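Local structure of putative polyketide cyclase SMa1630 (Sinorhizobium meliloti 1021, 4U13) at residues R50-V53 / A54-A58; D8-N11 / M12-A16. The protein is of unproven function but, as a SnoaL-like member of the NTF2 superfamily, may act as a polyketide cyclase or related enzyme. All coordinates share one frame; numbering follows the deposited sequence.

Contact 1 (R50-V53 / A54-A58); sequences RWWV and AAKKA
Ala54 opens the turn that follows Arg50-Val53 with a nearly straight bond from its N to Arg50 O, 3.1 Å long and 175° at the hydrogen. Ala55 repeats the step one residue on, its N bonding to Trp51 O, and its CB rests 3.5 Å from that same Trp51 O. Lys56 makes the main side-chain contact. Its N bonds to Trp52 O, its CG lies 3.1 Å from Trp52 O, and its chain, bent at chi2 (-95°), runs obliquely across the indole: CG sits over one face, and CE comes about equally near NE1, CE2 and CZ2, 3.5 Å from Trp52 NE1. Beyond that point NZ reaches Asp17 O, while Trp52 NE1 bonds to Asp17 OD1; one residue thus takes both polar ends, and Tyr61 adds a cation-pi contact to the lysine. Lys57 N bonds to Val53 O, and its side chain lies alongside Val53, CE 3.8 Å from Val53 CG1, on a more exposed flank. All of this belongs to helix 44-59, which turns the buried Trp52 toward Thr22 and Leu25 of helix 22-26 and, through Trp51, bonds to Asp37 of strand 33-37 and meets the ring of His42 on strand 40-43.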
# COMPACT_ATOMS: atom_id res chain seq x y z
N ARG A 50 20.69 4.39 3.94
CA ARG A 50 21.44 4.84 2.74
C ARG A 50 21.04 3.98 1.59
O ARG A 50 20.78 4.46 0.50
CB ARG A 50 22.96 4.79 2.95
CG ARG A 50 23.46 5.91 3.88
CD ARG A 50 24.97 6.17 3.82
NE ARG A 50 25.78 4.97 3.88
CZ ARG A 50 27.09 4.92 3.62
NH1 ARG A 50 27.72 3.74 3.70
NH2 ARG A 50 27.76 6.02 3.28
N TRP A 51 20.96 2.69 1.87
CA TRP A 51 20.66 1.73 0.88
C TRP A 51 19.25 1.96 0.31
O TRP A 51 19.08 1.89 -0.93
CB TRP A 51 20.74 0.37 1.51
CG TRP A 51 19.98 -0.69 0.73
CD1 TRP A 51 20.37 -1.30 -0.43
CD2 TRP A 51 18.74 -1.26 1.09
NE1 TRP A 51 19.41 -2.22 -0.83
CE2 TRP A 51 18.40 -2.22 0.09
CE3 TRP A 51 17.85 -1.05 2.15
CZ2 TRP A 51 17.23 -2.99 0.15
CZ3 TRP A 51 16.65 -1.79 2.19
CH2 TRP A 51 16.36 -2.74 1.20
N TRP A 52 18.28 2.20 1.20
CA TRP A 52 16.89 2.39 0.83
C TRP A 52 16.69 3.67 0.00
O TRP A 52 15.99 3.69 -1.03
CB TRP A 52 16.04 2.39 2.11
CG TRP A 52 14.58 2.57 1.89
CD1 TRP A 52 13.70 1.65 1.43
CD2 TRP A 52 13.81 3.73 2.20
NE1 TRP A 52 12.44 2.18 1.40
CE2 TRP A 52 12.48 3.45 1.86
CE3 TRP A 52 14.14 5.00 2.72
CZ2 TRP A 52 11.45 4.39 2.02
CZ3 TRP A 52 13.13 5.93 2.86
CH2 TRP A 52 11.78 5.61 2.53
N VAL A 53 17.35 4.75 0.42
CA VAL A 53 17.32 5.99 -0.33
C VAL A 53 17.90 5.87 -1.77
O VAL A 53 17.23 6.27 -2.74
CB VAL A 53 18.03 7.10 0.46
CG1 VAL A 53 18.22 8.36 -0.37
CG2 VAL A 53 17.22 7.47 1.73
N ALA A 54 19.10 5.29 -1.92
CA ALA A 54 19.70 5.08 -3.24
C ALA A 54 18.82 4.21 -4.18
O ALA A 54 18.71 4.50 -5.37
CB ALA A 54 21.09 4.47 -3.13
N ALA A 55 18.19 3.17 -3.64
CA ALA A 55 17.40 2.32 -4.45
C ALA A 55 16.16 3.03 -4.95
O ALA A 55 15.71 2.81 -6.07
CB ALA A 55 17.02 1.06 -3.67
N LYS A 56 15.59 3.90 -4.14
CA LYS A 56 14.44 4.69 -4.54
C LYS A 56 14.81 5.65 -5.64
O LYS A 56 14.06 5.78 -6.61
CB LYS A 56 13.93 5.49 -3.36
CG LYS A 56 13.29 4.64 -2.29
CD LYS A 56 11.81 4.60 -2.50
CE LYS A 56 11.11 3.73 -1.45
NZ LYS A 56 9.89 3.22 -2.13
N LYS A 57 15.94 6.34 -5.50
CA LYS A 57 16.42 7.27 -6.57
C LYS A 57 16.74 6.52 -7.85
O LYS A 57 16.44 7.00 -8.93
CB LYS A 57 17.71 8.04 -6.20
CG LYS A 57 17.83 8.48 -4.74
CD LYS A 57 17.07 9.75 -4.41
CE LYS A 57 17.85 10.58 -3.39
NZ LYS A 57 17.03 11.61 -2.68
N ALA A 58 17.44 5.38 -7.71
CA ALA A 58 17.86 4.56 -8.84
C ALA A 58 16.65 4.09 -9.64
O ALA A 58 16.67 4.23 -10.86
CB ALA A 58 18.65 3.35 -8.38

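Contact 2 (D8-N11 / M12-A16); sequences DIVN and MYFDA
Asp8 O accepts Met12 N at 3.0 Å to start a regular run of i to i+4 helix bonds, continued by Tyr13 N to Ile9 O, Phe14 N to Val10 O and Asp15 N to Asn11 O. On one side of the helix Ile9 and Met12, a selenomethionine, meet at an oblique angle: Ile9 CD1 lies 3.9 Å from Met12 SE. The selenium side chain stays extended until chi3 (-56°), where it bends and brings Met12 CE to 4.1 Å from Ile9 CD1. Val10 and Phe14 run side by side one turn apart, with Val10 CG1 3.8 Å from Phe14 CE2, at the ring's CD2-CE2 side. Tyr13, the neighbour in sequence, sets its CD2 3.9 Å above the middle of the Phe14 ring. Asn11, whose side chain rests on Ser3 and Leu6, gives Asp15 OD2 a weak bond from ND2, 3.0 Å long but bent to 130° at the hydrogen, with the amide and carboxylate planes turned 66° apart. On the buried side, Ile9 packs on Ile98, Val10 and Tyr13 on Phe96, and Phe14 on Tyr94, all from strand 90-99. An amphipathic N-terminal helix laid with its apolar face on the curved sheet is characteristic of the NTF2-like cone fold to which SnoaL-like proteins belong.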
# COMPACT_ATOMS: atom_id res chain seq x y z
N ASP A 8 2.85 -8.12 11.97
CA ASP A 8 2.68 -6.67 11.92
C ASP A 8 3.93 -5.94 11.42
O ASP A 8 3.83 -4.97 10.69
CB ASP A 8 2.33 -6.13 13.30
CG ASP A 8 0.92 -6.40 13.67
OD1 ASP A 8 0.11 -6.62 12.75
OD2 ASP A 8 0.60 -6.40 14.88
N ILE A 9 5.09 -6.39 11.87
CA ILE A 9 6.30 -5.68 11.59
C ILE A 9 6.72 -5.75 10.10
O ILE A 9 7.26 -4.79 9.56
CB ILE A 9 7.44 -6.14 12.52
CG1 ILE A 9 8.61 -5.15 12.46
CG2 ILE A 9 7.91 -7.53 12.14
CD1 ILE A 9 8.26 -3.78 13.01
N VAL A 10 6.48 -6.89 9.44
CA VAL A 10 6.76 -7.04 8.04
C VAL A 10 5.81 -6.11 7.28
O VAL A 10 6.17 -5.44 6.30
CB VAL A 10 6.54 -8.48 7.61
CG1 VAL A 10 6.56 -8.60 6.10
CG2 VAL A 10 7.61 -9.36 8.22
N ASN A 11 4.59 -6.07 7.71
CA ASN A 11 3.63 -5.17 7.09
C ASN A 11 4.01 -3.67 7.18
O ASN A 11 3.73 -2.87 6.26
CB ASN A 11 2.32 -5.38 7.77
CG ASN A 11 1.20 -5.23 6.83
OD1 ASN A 11 0.72 -6.23 6.29
ND2 ASN A 11 0.75 -3.98 6.62
N MSE A 12 4.63 -3.31 8.29
CA MSE A 12 5.13 -1.96 8.49
C MSE A 12 6.25 -1.63 7.53
O MSE A 12 6.30 -0.54 6.99
CB MSE A 12 5.57 -1.86 9.95
CG MSE A 12 5.92 -0.43 10.39
SE MSE A 12 6.60 -0.38 12.29
CE MSE A 12 5.01 -1.26 13.14
N TYR A 13 7.16 -2.59 7.31
CA TYR A 13 8.18 -2.46 6.30
C TYR A 13 7.60 -2.07 4.94
O TYR A 13 7.97 -1.04 4.38
CB TYR A 13 9.03 -3.73 6.19
CG TYR A 13 10.05 -3.57 5.11
CD1 TYR A 13 11.26 -2.96 5.35
CD2 TYR A 13 9.73 -3.90 3.81
CE1 TYR A 13 12.16 -2.74 4.34
CE2 TYR A 13 10.61 -3.67 2.77
CZ TYR A 13 11.82 -3.09 3.04
OH TYR A 13 12.72 -2.87 2.00
N PHE A 14 6.64 -2.83 4.43
CA PHE A 14 6.12 -2.59 3.09
C PHE A 14 5.28 -1.35 2.99
O PHE A 14 5.27 -0.70 1.94
CB PHE A 14 5.31 -3.78 2.60
CG PHE A 14 6.18 -4.93 2.19
CD1 PHE A 14 6.94 -4.84 1.06
CD2 PHE A 14 6.30 -6.06 2.97
CE1 PHE A 14 7.76 -5.89 0.68
CE2 PHE A 14 7.08 -7.10 2.60
CZ PHE A 14 7.86 -7.00 1.45
N ASP A 15 4.60 -0.97 4.06
CA ASP A 15 3.76 0.28 4.08
C ASP A 15 4.64 1.51 3.99
O ASP A 15 4.35 2.52 3.27
CB ASP A 15 2.94 0.39 5.36
CG ASP A 15 1.70 -0.56 5.39
OD1 ASP A 15 1.10 -0.82 4.33
OD2 ASP A 15 1.31 -1.02 6.50
N ALA A 16 5.74 1.40 4.71
CA ALA A 16 6.72 2.48 4.76
C ALA A 16 7.56 2.58 3.50
O ALA A 16 7.79 3.68 3.01
CB ALA A 16 7.64 2.26 5.96

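How the contacts relate
From the N terminus the chain enters helix 8-19, where contact 2 forms, then passes through helix 22-26 and strands 29-30, 33-37 and 40-43 before helix 44-59 carries contact 1. The two therefore follow in series, neither nested nor crossed, and each spans successive turns of a single helix without closing a loop. Their centres are about 18 Å apart, yet they touch: Trp51 CH2 comes 3.7 Å from Tyr13 OH, and Trp52 CZ2 lies 3.9 Å from Ala16 O. Both also reach Leu25 of helix 22-26. Through these tryptophans and the bonds of Trp52 and Lys56 to Asp17, helix 44-59 is joined to helix 8-19, which in turn packs on strand 90-99 of the sheet.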